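Local atomic coordinates of 5-formaminoimidazole-4-carboxamide-1-(beta)-D-ribofuranosyl 5'-monophosphate synthetase (PDB entry 2R7L), a protein that catalyses the ATP- and formate-dependent, folate-independent formylation of the purine intermediate AICAR to FAICAR. Residues A[212-223]-A[339-350]. Sequence-based numbering, arbitrary orientation.
Sequences FYSPLKDEVELL and MGQRIAREIKMA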
ATOM      1  N   PHE A 212       2.962 -10.760  22.594  1.00 27.02           N
ATOM      2  CA  PHE A 212       1.579 -11.169  22.391  1.00 30.76           C
ATOM      3  C   PHE A 212       1.540 -12.688  22.396  1.00 29.81           C
ATOM      4  O   PHE A 212       2.222 -13.326  21.591  1.00 27.71           O
ATOM      5  CB  PHE A 212       1.033 -10.643  21.056  1.00 27.95           C
ATOM      6  CG  PHE A 212      -0.449 -10.871  20.871  1.00 24.91           C
ATOM      7  CD1 PHE A 212      -1.359  -9.923  21.285  1.00 19.31           C
ATOM      8  CD2 PHE A 212      -0.926 -12.047  20.308  1.00 24.12           C
ATOM      9  CE1 PHE A 212      -2.726 -10.124  21.120  1.00 22.81           C
ATOM     10  CE2 PHE A 212      -2.291 -12.256  20.150  1.00 22.39           C
ATOM     11  CZ  PHE A 212      -3.190 -11.291  20.564  1.00 22.36           C
ATOM     12  N   TYR A 213       0.782 -13.268  23.326  1.00 30.56           N
ATOM     13  CA  TYR A 213       0.528 -14.708  23.282  1.00 30.68           C
ATOM     14  C   TYR A 213      -0.773 -14.972  22.539  1.00 23.00           C
ATOM     15  O   TYR A 213      -1.842 -14.512  22.944  1.00 29.23           O
ATOM     16  CB  TYR A 213       0.451 -15.356  24.673  1.00 32.31           C
ATOM     17  CG  TYR A 213       0.094 -16.833  24.573  1.00 32.33           C
ATOM     18  CD1 TYR A 213       1.019 -17.757  24.114  1.00 27.48           C
ATOM     19  CD2 TYR A 213      -1.179 -17.290  24.889  1.00 31.45           C
ATOM     20  CE1 TYR A 213       0.691 -19.109  23.996  1.00 27.15           C
ATOM     21  CE2 TYR A 213      -1.511 -18.631  24.771  1.00 21.25           C
ATOM     22  CZ  TYR A 213      -0.575 -19.530  24.327  1.00 26.93           C
ATOM     23  OH  TYR A 213      -0.912 -20.868  24.215  1.00 32.90           O
ATOM     24  N   SER A 214      -0.667 -15.709  21.446  1.00 35.33           N
ATOM     25  CA  SER A 214      -1.833 -16.090  20.679  1.00 33.61           C
ATOM     26  C   SER A 214      -2.283 -17.477  21.107  1.00 25.51           C
ATOM     27  O   SER A 214      -1.593 -18.454  20.832  1.00 24.70           O
ATOM     28  CB  SER A 214      -1.492 -16.113  19.192  1.00 31.47           C
ATOM     29  OG  SER A 214      -2.542 -16.729  18.473  1.00 31.51           O
ATOM     30  N   PRO A 215      -3.443 -17.564  21.772  1.00 23.76           N
ATOM     31  CA  PRO A 215      -4.023 -18.838  22.193  1.00 33.75           C
ATOM     32  C   PRO A 215      -4.444 -19.667  20.982  1.00 45.85           C
ATOM     33  O   PRO A 215      -4.424 -20.899  21.039  1.00 44.45           O
ATOM     34  CB  PRO A 215      -5.264 -18.428  23.002  1.00 32.44           C
ATOM     35  CG  PRO A 215      -5.188 -16.960  23.179  1.00 31.61           C
ATOM     36  CD  PRO A 215      -4.280 -16.412  22.138  1.00 28.20           C
ATOM     37  N   LEU A 216      -4.815 -18.992  19.893  1.00 49.61           N
ATOM     38  CA  LEU A 216      -5.188 -19.678  18.655  1.00 39.06           C
ATOM     39  C   LEU A 216      -3.982 -20.368  18.035  1.00 39.51           C
ATOM     40  O   LEU A 216      -4.087 -21.491  17.547  1.00 41.40           O
ATOM     41  CB  LEU A 216      -5.808 -18.713  17.647  1.00 38.47           C
ATOM     42  CG  LEU A 216      -6.882 -17.733  18.117  1.00 39.10           C
ATOM     43  CD1 LEU A 216      -7.467 -17.001  16.925  1.00 36.39           C
ATOM     44  CD2 LEU A 216      -7.974 -18.418  18.914  1.00 38.94           C
ATOM     45  N   LYS A 217      -2.834 -19.699  18.049  1.00 42.00           N
ATOM     46  CA  LYS A 217      -1.624 -20.268  17.451  1.00 38.67           C
ATOM     47  C   LYS A 217      -0.718 -20.958  18.468  1.00 37.93           C
ATOM     48  O   LYS A 217       0.253 -21.612  18.089  1.00 37.80           O
ATOM     49  CB  LYS A 217      -0.823 -19.189  16.719  1.00 42.41           C
ATOM     50  CG  LYS A 217      -1.533 -18.591  15.516  1.00 46.52           C
ATOM     51  CD  LYS A 217      -0.569 -17.793  14.658  1.00 49.26           C
ATOM     52  CE  LYS A 217      -0.114 -16.524  15.356  1.00 50.98           C
ATOM     53  NZ  LYS A 217       0.714 -15.664  14.455  1.00 49.61           N
ATOM     54  N   ASP A 218      -1.041 -20.807  19.752  1.00 40.11           N
ATOM     55  CA  ASP A 218      -0.163 -21.239  20.840  1.00 38.92           C
ATOM     56  C   ASP A 218       1.259 -20.742  20.613  1.00 34.96           C
ATOM     57  O   ASP A 218       2.197 -21.530  20.481  1.00 33.73           O
ATOM     58  CB  ASP A 218      -0.170 -22.763  20.997  1.00 46.34           C
ATOM     59  CG  ASP A 218       0.545 -23.215  22.259  1.00 51.63           C
ATOM     60  OD1 ASP A 218       0.455 -22.490  23.278  1.00 46.86           O
ATOM     61  OD2 ASP A 218       1.198 -24.285  22.227  1.00 45.66           O
ATOM     62  N   GLU A 219       1.414 -19.425  20.563  1.00 35.08           N
ATOM     63  CA  GLU A 219       2.697 -18.835  20.218  1.00 37.37           C
ATOM     64  C   GLU A 219       2.876 -17.498  20.920  1.00 33.23           C
ATOM     65  O   GLU A 219       1.928 -16.714  21.043  1.00 31.40           O
ATOM     66  CB  GLU A 219       2.790 -18.642  18.703  1.00 43.29           C
ATOM     67  CG  GLU A 219       4.185 -18.332  18.179  1.00 44.23           C
ATOM     68  CD  GLU A 219       4.150 -17.579  16.856  1.00 53.72           C
ATOM     69  OE1 GLU A 219       5.216 -17.413  16.226  1.00 59.17           O
ATOM     70  OE2 GLU A 219       3.052 -17.147  16.445  1.00 58.88           O
ATOM     71  N   VAL A 220       4.097 -17.257  21.399  1.00 40.42           N
ATOM     72  CA  VAL A 220       4.472 -15.964  21.970  1.00 35.58           C
ATOM     73  C   VAL A 220       5.148 -15.146  20.877  1.00 33.77           C
ATOM     74  O   VAL A 220       6.135 -15.581  20.289  1.00 29.48           O
ATOM     75  CB  VAL A 220       5.438 -16.123  23.168  1.00 40.70           C
ATOM     76  CG1 VAL A 220       6.029 -14.774  23.566  1.00 38.75           C
ATOM     77  CG2 VAL A 220       4.728 -16.773  24.351  1.00 36.23           C
ATOM     78  N   GLU A 221       4.610 -13.969  20.593  1.00 26.50           N
ATOM     79  CA  GLU A 221       5.175 -13.125  19.536  1.00 34.40           C
ATOM     80  C   GLU A 221       5.795 -11.883  20.143  1.00 30.03           C
ATOM     81  O   GLU A 221       5.294 -11.370  21.139  1.00 26.92           O
ATOM     82  CB  GLU A 221       4.082 -12.703  18.543  1.00 32.87           C
ATOM     83  CG  GLU A 221       3.261 -13.864  18.000  1.00 28.39           C
ATOM     84  CD  GLU A 221       1.973 -13.423  17.335  1.00 34.20           C
ATOM     85  OE1 GLU A 221       1.733 -12.199  17.189  1.00 35.21           O
ATOM     86  OE2 GLU A 221       1.189 -14.312  16.960  1.00 36.14           O
ATOM     87  N   LEU A 222       6.866 -11.392  19.528  1.00 25.73           N
ATOM     88  CA  LEU A 222       7.437 -10.105  19.896  1.00 25.89           C
ATOM     89  C   LEU A 222       6.919  -8.983  18.998  1.00 31.44           C
ATOM     90  O   LEU A 222       7.116  -9.000  17.767  1.00 29.36           O
ATOM     91  CB  LEU A 222       8.966 -10.157  19.856  1.00 25.80           C
ATOM     92  CG  LEU A 222       9.694  -8.818  19.996  1.00 27.10           C
ATOM     93  CD1 LEU A 222       9.525  -8.238  21.390  1.00 22.60           C
ATOM     94  CD2 LEU A 222      11.167  -9.009  19.658  1.00 28.55           C
ATOM     95  N   LEU A 223       6.271  -8.002  19.622  1.00 26.03           N
ATOM     96  CA  LEU A 223       5.608  -6.922  18.892  1.00 29.80           C
ATOM     97  C   LEU A 223       6.405  -5.623  18.862  1.00 26.47           C
ATOM     98  O   LEU A 223       6.349  -4.880  17.885  1.00 28.74           O
ATOM     99  CB  LEU A 223       4.200  -6.668  19.459  1.00 19.11           C
ATOM    100  CG  LEU A 223       3.029  -7.387  18.766  1.00 25.68           C
ATOM    101  CD1 LEU A 223       2.872  -6.871  17.355  1.00 28.22           C
ATOM    102  CD2 LEU A 223       3.200  -8.905  18.749  1.00 24.24           C
ATOM    103  N   MET A 339       0.077  -2.942  18.434  1.00 29.19           N
ATOM    104  CA  MET A 339      -0.456  -3.912  19.379  1.00 20.66           C
ATOM    105  C   MET A 339      -1.985  -3.917  19.343  1.00 25.24           C
ATOM    106  O   MET A 339      -2.614  -4.976  19.360  1.00 29.71           O
ATOM    107  CB  MET A 339       0.034  -3.614  20.798  1.00 25.04           C
ATOM    108  CG  MET A 339      -0.439  -4.631  21.819  1.00 18.88           C
ATOM    109  SD  MET A 339       0.202  -6.285  21.523  1.00 28.59           S
ATOM    110  CE  MET A 339       1.861  -6.185  22.196  1.00 29.65           C
ATOM    111  N   GLY A 340      -2.580  -2.731  19.303  1.00 18.21           N
ATOM    112  CA  GLY A 340      -4.036  -2.615  19.176  1.00 22.09           C
ATOM    113  C   GLY A 340      -4.627  -3.393  17.997  1.00 35.29           C
ATOM    114  O   GLY A 340      -5.695  -4.011  18.122  1.00 25.61           O
ATOM    115  N   GLN A 341      -3.946  -3.363  16.849  1.00 26.85           N
ATOM    116  CA  GLN A 341      -4.411  -4.089  15.668  1.00 23.55           C
ATOM    117  C   GLN A 341      -4.198  -5.591  15.790  1.00 28.52           C
ATOM    118  O   GLN A 341      -4.984  -6.380  15.260  1.00 26.13           O
ATOM    119  CB  GLN A 341      -3.745  -3.589  14.376  1.00 26.04           C
ATOM    120  CG  GLN A 341      -4.368  -4.241  13.135  1.00 19.91           C
ATOM    121  CD  GLN A 341      -3.820  -3.734  11.824  1.00 30.53           C
ATOM    122  OE1 GLN A 341      -2.894  -2.920  11.787  1.00 25.88           O
ATOM    123  NE2 GLN A 341      -4.393  -4.224  10.722  1.00 24.03           N
ATOM    124  N   ARG A 342      -3.119  -5.976  16.467  1.00 25.89           N
ATOM    125  CA  ARG A 342      -2.832  -7.381  16.760  1.00 28.45           C
ATOM    126  C   ARG A 342      -3.878  -7.997  17.692  1.00 30.58           C
ATOM    127  O   ARG A 342      -4.242  -9.163  17.546  1.00 31.17           O
ATOM    128  CB  ARG A 342      -1.441  -7.533  17.376  1.00 28.35           C
ATOM    129  CG  ARG A 342      -1.048  -8.981  17.655  1.00 27.50           C
ATOM    130  CD  ARG A 342      -0.972  -9.773  16.375  1.00 30.17           C
ATOM    131  NE  ARG A 342      -0.855 -11.218  16.580  1.00 27.78           N
ATOM    132  CZ  ARG A 342      -1.893 -12.040  16.722  1.00 32.49           C
ATOM    133  NH1 ARG A 342      -3.137 -11.559  16.707  1.00 24.10           N
ATOM    134  NH2 ARG A 342      -1.687 -13.344  16.894  1.00 31.47           N
ATOM    135  N   ILE A 343      -4.354  -7.211  18.648  1.00 26.06           N
ATOM    136  CA  ILE A 343      -5.450  -7.647  19.515  1.00 32.91           C
ATOM    137  C   ILE A 343      -6.719  -7.864  18.674  1.00 37.64           C
ATOM    138  O   ILE A 343      -7.322  -8.936  18.712  1.00 32.40           O
ATOM    139  CB  ILE A 343      -5.708  -6.620  20.644  1.00 34.32           C
ATOM    140  CG1 ILE A 343      -4.558  -6.646  21.662  1.00 34.15           C
ATOM    141  CG2 ILE A 343      -7.053  -6.867  21.326  1.00 33.71           C
ATOM    142  CD1 ILE A 343      -4.486  -5.415  22.538  1.00 29.46           C
ATOM    143  N   ALA A 344      -7.088  -6.849  17.893  1.00 33.41           N
ATOM    144  CA  ALA A 344      -8.281  -6.883  17.037  1.00 35.30           C
ATOM    145  C   ALA A 344      -8.288  -8.072  16.085  1.00 32.55           C
ATOM    146  O   ALA A 344      -9.318  -8.696  15.865  1.00 36.67           O
ATOM    147  CB  ALA A 344      -8.401  -5.603  16.261  1.00 25.95           C
ATOM    148  N   ARG A 345      -7.125  -8.385  15.537  1.00 31.97           N
ATOM    149  CA  ARG A 345      -6.988  -9.491  14.623  1.00 34.62           C
ATOM    150  C   ARG A 345      -7.276 -10.825  15.307  1.00 40.98           C
ATOM    151  O   ARG A 345      -7.952 -11.680  14.740  1.00 40.11           O
ATOM    152  CB  ARG A 345      -5.584  -9.493  14.022  1.00 31.71           C
ATOM    153  CG  ARG A 345      -5.257 -10.746  13.251  1.00 33.54           C
ATOM    154  CD  ARG A 345      -4.066 -10.495  12.365  1.00 44.31           C
ATOM    155  NE  ARG A 345      -4.245  -9.244  11.635  1.00 45.16           N
ATOM    156  CZ  ARG A 345      -3.264  -8.570  11.045  1.00 46.49           C
ATOM    157  NH1 ARG A 345      -2.018  -9.019  11.103  1.00 48.13           N
ATOM    158  NH2 ARG A 345      -3.533  -7.439  10.409  1.00 37.82           N
ATOM    159  N   GLU A 346      -6.756 -11.001  16.519  1.00 40.69           N
ATOM    160  CA  GLU A 346      -7.001 -12.223  17.274  1.00 32.78           C
ATOM    161  C   GLU A 346      -8.497 -12.340  17.517  1.00 28.54           C
ATOM    162  O   GLU A 346      -9.061 -13.420  17.431  1.00 30.53           O
ATOM    163  CB  GLU A 346      -6.223 -12.238  18.599  1.00 35.09           C
ATOM    164  CG  GLU A 346      -5.994 -13.647  19.206  1.00 24.89           C
ATOM    165  CD  GLU A 346      -4.911 -14.434  18.489  1.00 32.62           C
ATOM    166  OE1 GLU A 346      -4.403 -13.957  17.446  1.00 36.17           O
ATOM    167  OE2 GLU A 346      -4.554 -15.537  18.965  1.00 33.05           O
ATOM    168  N   ILE A 347      -9.142 -11.219  17.803  1.00 21.30           N
ATOM    169  CA  ILE A 347     -10.587 -11.224  17.975  1.00 28.31           C
ATOM    170  C   ILE A 347     -11.275 -11.622  16.661  1.00 37.70           C
ATOM    171  O   ILE A 347     -12.131 -12.509  16.652  1.00 39.66           O
ATOM    172  CB  ILE A 347     -11.107  -9.879  18.511  1.00 28.79           C
ATOM    173  CG1 ILE A 347     -10.536  -9.624  19.920  1.00 31.70           C
ATOM    174  CG2 ILE A 347     -12.624  -9.883  18.561  1.00 33.40           C
ATOM    175  CD1 ILE A 347     -10.937  -8.280  20.544  1.00 23.50           C
ATOM    176  N   LYS A 348     -10.869 -10.987  15.559  1.00 33.15           N
ATOM    177  CA  LYS A 348     -11.381 -11.309  14.229  1.00 31.18           C
ATOM    178  C   LYS A 348     -11.265 -12.805  13.955  1.00 30.89           C
ATOM    179  O   LYS A 348     -12.267 -13.481  13.740  1.00 39.30           O
ATOM    180  CB  LYS A 348     -10.624 -10.510  13.163  1.00 31.22           C
ATOM    181  CG  LYS A 348     -11.286 -10.471  11.794  1.00 34.98           C
ATOM    182  CD  LYS A 348     -10.366  -9.809  10.785  1.00 32.49           C
ATOM    183  CE  LYS A 348     -11.135  -9.260   9.611  1.00 40.04           C
ATOM    184  NZ  LYS A 348     -10.313  -8.316   8.800  1.00 49.29           N
ATOM    185  N   MET A 349     -10.042 -13.317  13.986  1.00 30.39           N
ATOM    186  CA  MET A 349      -9.778 -14.732  13.756  1.00 34.51           C
ATOM    187  C   MET A 349     -10.541 -15.681  14.676  1.00 41.81           C
ATOM    188  O   MET A 349     -10.941 -16.772  14.253  1.00 36.49           O
ATOM    189  CB  MET A 349      -8.289 -15.017  13.884  1.00 29.41           C
ATOM    190  CG  MET A 349      -7.524 -14.851  12.597  1.00 45.81           C
ATOM    191  SD  MET A 349      -5.821 -15.404  12.789  1.00 60.70           S
ATOM    192  CE  MET A 349      -6.044 -17.129  13.235  1.00 57.66           C
ATOM    193  N   ALA A 350     -10.709 -15.289  15.937  1.00 40.97           N
ATOM    194  CA  ALA A 350     -11.418 -16.130  16.887  1.00 40.67           C
ATOM    195  C   ALA A 350     -12.889 -16.241  16.489  1.00 41.28           C
ATOM    196  O   ALA A 350     -13.440 -17.341  16.445  1.00 39.18           O
ATOM    197  CB  ALA A 350     -11.277 -15.584  18.300  1.00 41.77           C
TER
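Arg342 of the helix lies across one face of the Phe212 ring: its CG stands 3.8 Å from the ring centroid, a CH-pi contact. A bend at chi2 (63°) folds the chain back over the ring, leaving the guanidinium plane tilted 33° from it with Phe212 CE2 beneath its centre. Side-on, the same guanidinium grips Glu221: NE donates to the syn lone pair of OE1 at 2.8 Å, and NH2 reaches OE2 at 3.0 Å with a nearly straight N-H...O angle of 176°. End-on, NH1 and NH2 converge on Glu346 OE1 from the same face of the carboxylate. Ser214 OG meets Glu346 OE2 at a modelled 2.4 Å, too short to be taken literally. At the ring edge Met339 SD makes a Met-aromatic contact, and Met339 CE packs on Leu223 CB at 3.6 Å. Replacing Arg342 by a leucine would probably cost Glu346 OE1 both N-H donors and leave Glu221 with weakly bound Lys217. Helix 339-353 is thus fastened to the hairpin of strands 205-214 and 219-230 by salt bridges and by apolar packing, Leu216 CD1 lying 3.7 Å from Met349 CB. Lys217 NZ sits 4.1 Å from Arg342 NH2, a proximity probably offset by Glu221 OE2, which bonds both, Lys217 weakly.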